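DNA repair protein MmcB-related protein (Silicibacter pomeroyi, PDB 3DNX) is of uncharacterized function but belongs to the MmcB-like family and may therefore take part in DNA repair. Local coordinates at the interface of chains A and B. Sequence-based numbering; all coordinates share one arbitrary frame. Chains: chain A/B, uncharacterized protein SPO1766.

The interface of chains A and B. Residues chain A 138, 141-142, 145, 148-149, 153; chain B 21-22, 25.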
loop_
_atom_site.group_PDB
_atom_site.type_symbol
_atom_site.label_atom_id
_atom_site.label_comp_id
_atom_site.label_asym_id
_atom_site.label_seq_id
_atom_site.Cartn_x
_atom_site.Cartn_y
_atom_site.Cartn_z
ATOM N N ARG A 138 -2.031 5.527 -2.113
ATOM C CA ARG A 138 -2.157 6.814 -2.804
ATOM C C ARG A 138 -1.524 6.754 -4.174
ATOM O O ARG A 138 -2.137 7.140 -5.161
ATOM C CB ARG A 138 -1.509 7.975 -2.024
ATOM C CG ARG A 138 -2.421 8.609 -1.053
ATOM C CD ARG A 138 -1.775 9.866 -0.375
ATOM N NE ARG A 138 -2.712 10.352 0.646
ATOM C CZ ARG A 138 -2.406 10.645 1.920
ATOM N NH1 ARG A 138 -1.146 10.566 2.377
ATOM N NH2 ARG A 138 -3.373 11.053 2.744
ATOM N N GLN A 141 -3.484 4.558 -6.606
ATOM C CA GLN A 141 -4.700 5.203 -7.096
ATOM C C GLN A 141 -4.390 6.287 -8.152
ATOM O O GLN A 141 -5.100 6.409 -9.129
ATOM C CB GLN A 141 -5.571 5.731 -5.942
ATOM C CG GLN A 141 -7.004 6.170 -6.367
ATOM C CD GLN A 141 -7.058 7.647 -6.723
ATOM O OE1 GLN A 141 -6.031 8.350 -6.613
ATOM N NE2 GLN A 141 -8.229 8.130 -7.168
ATOM N N ALA A 142 -3.331 7.050 -7.939
ATOM C CA ALA A 142 -2.938 8.085 -8.853
ATOM C C ALA A 142 -2.472 7.537 -10.231
ATOM O O ALA A 142 -2.654 8.207 -11.255
ATOM C CB ALA A 142 -1.882 8.946 -8.213
ATOM N N ASP A 145 -5.798 6.235 -11.915
ATOM C CA ASP A 145 -6.801 7.258 -12.143
ATOM C C ASP A 145 -6.096 8.608 -11.986
ATOM O O ASP A 145 -6.282 9.268 -10.994
ATOM C CB ASP A 145 -7.924 7.076 -11.109
ATOM C CG ASP A 145 -9.082 8.041 -11.273
ATOM O OD1 ASP A 145 -9.148 8.831 -12.259
ATOM O OD2 ASP A 145 -9.950 8.028 -10.366
ATOM N N GLY A 148 -8.014 11.670 -10.834
ATOM C CA GLY A 148 -8.898 11.418 -9.719
ATOM C C GLY A 148 -8.478 11.840 -8.315
ATOM O O GLY A 148 -8.748 11.099 -7.319
ATOM N N HIS A 149 -7.838 13.019 -8.235
ATOM C CA HIS A 149 -7.589 13.677 -6.944
ATOM C C HIS A 149 -7.423 15.194 -7.127
ATOM O O HIS A 149 -7.301 15.673 -8.228
ATOM C CB HIS A 149 -6.372 13.068 -6.239
ATOM C CG HIS A 149 -5.072 13.305 -6.938
ATOM N ND1 HIS A 149 -4.578 12.450 -7.911
ATOM C CD2 HIS A 149 -4.156 14.293 -6.798
ATOM C CE1 HIS A 149 -3.400 12.897 -8.322
ATOM N NE2 HIS A 149 -3.126 14.017 -7.664
ATOM N N GLU A 153 -4.733 18.085 -0.558
ATOM C CA GLU A 153 -4.952 16.889 0.222
ATOM C C GLU A 153 -4.252 17.055 1.544
ATOM O O GLU A 153 -3.500 18.008 1.809
ATOM C CB GLU A 153 -4.433 15.641 -0.505
ATOM C CG GLU A 153 -5.182 15.351 -1.751
ATOM C CD GLU A 153 -4.815 14.005 -2.363
ATOM O OE1 GLU A 153 -3.616 13.635 -2.406
ATOM O OE2 GLU A 153 -5.760 13.322 -2.786
ATOM O OXT GLU A 153 -4.476 16.208 2.385
ATOM N N ALA B 21 -13.301 5.331 -4.610
ATOM C CA ALA B 21 -11.885 5.579 -4.328
ATOM C C ALA B 21 -11.532 7.092 -4.386
ATOM O O ALA B 21 -10.771 7.581 -3.532
ATOM C CB ALA B 21 -11.012 4.786 -5.255
ATOM N N ARG B 22 -12.063 7.786 -5.383
ATOM C CA ARG B 22 -11.862 9.271 -5.501
ATOM C C ARG B 22 -12.366 9.926 -4.266
ATOM O O ARG B 22 -11.685 10.774 -3.685
ATOM C CB ARG B 22 -12.566 9.839 -6.717
ATOM C CG ARG B 22 -11.940 9.481 -7.997
ATOM C CD ARG B 22 -12.763 9.934 -9.194
ATOM N NE ARG B 22 -11.972 9.862 -10.413
ATOM C CZ ARG B 22 -12.093 10.694 -11.446
ATOM N NH1 ARG B 22 -13.029 11.641 -11.488
ATOM N NH2 ARG B 22 -11.305 10.548 -12.484
ATOM N N ARG B 25 -10.422 9.260 -1.022
ATOM C CA ARG B 25 -9.124 9.955 -1.051
ATOM C C ARG B 25 -9.299 11.465 -0.740
ATOM O O ARG B 25 -8.481 12.075 -0.016
ATOM C CB ARG B 25 -8.397 9.688 -2.365
ATOM C CG ARG B 25 -7.031 10.379 -2.507
ATOM C CD ARG B 25 -6.447 10.240 -3.886
ATOM N NE ARG B 25 -5.194 10.961 -3.859
ATOM C CZ ARG B 25 -4.023 10.525 -4.310
ATOM N NH1 ARG B 25 -3.904 9.352 -4.934
ATOM N NH2 ARG B 25 -2.958 11.308 -4.144
HETATM O O HOH W 1 -9.693 12.172 -4.707
#
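B:Arg25 leaves helix 12-26 with CG anti to the backbone N (chi1 179°) and stays extended to NE, so its guanidinium reaches deep into chain A, between helix 122-144 and the C-terminal tail. One turn earlier, B:Arg22 has CG anti to the carbonyl carbon instead (chi1 -72°), which sends its equally extended chain toward A:Asp145. Both arginines grip a carboxylate side-on in a salt bridge, through NE and NH2, and each carboxylate oxygen answers with its syn lone pair. For B:Arg25 the partner is the C-terminal residue A:Glu153, whose carboxylate lies nearly coplanar with the guanidinium, B:Arg25 NE 2.7 Å from A:Glu153 OE2. B:Arg25 NH1 turns to the last turns of helix 122-144, donating to the backbone carbonyl A:Arg138 O at 2.8 Å and to the side-chain amide oxygen A:Gln141 OE1 at 2.9 Å; both bonds are bent, with NH1 above the carbonyl planes. The A:His149 ring stacks on one guanidinium face, 19° from parallel, and A:Arg138 CG lies over the other. An alanine in place of B:Arg25 would remove its bonds to A:Glu153, A:Arg138 O and A:Gln141 OE1, together with the stack, and would probably loosen the tail's hold on the partner in this two-fold pairing, whose biological role the structure alone does not show. A:Gln141 NE2 donates to A:Gly148 O at 3.0 Å, probably steadying OE1. A water bridges A:Gly148 O to the backbone oxygen B:Arg22 O, its own oxygen 2.6 Å from B:Arg22 O.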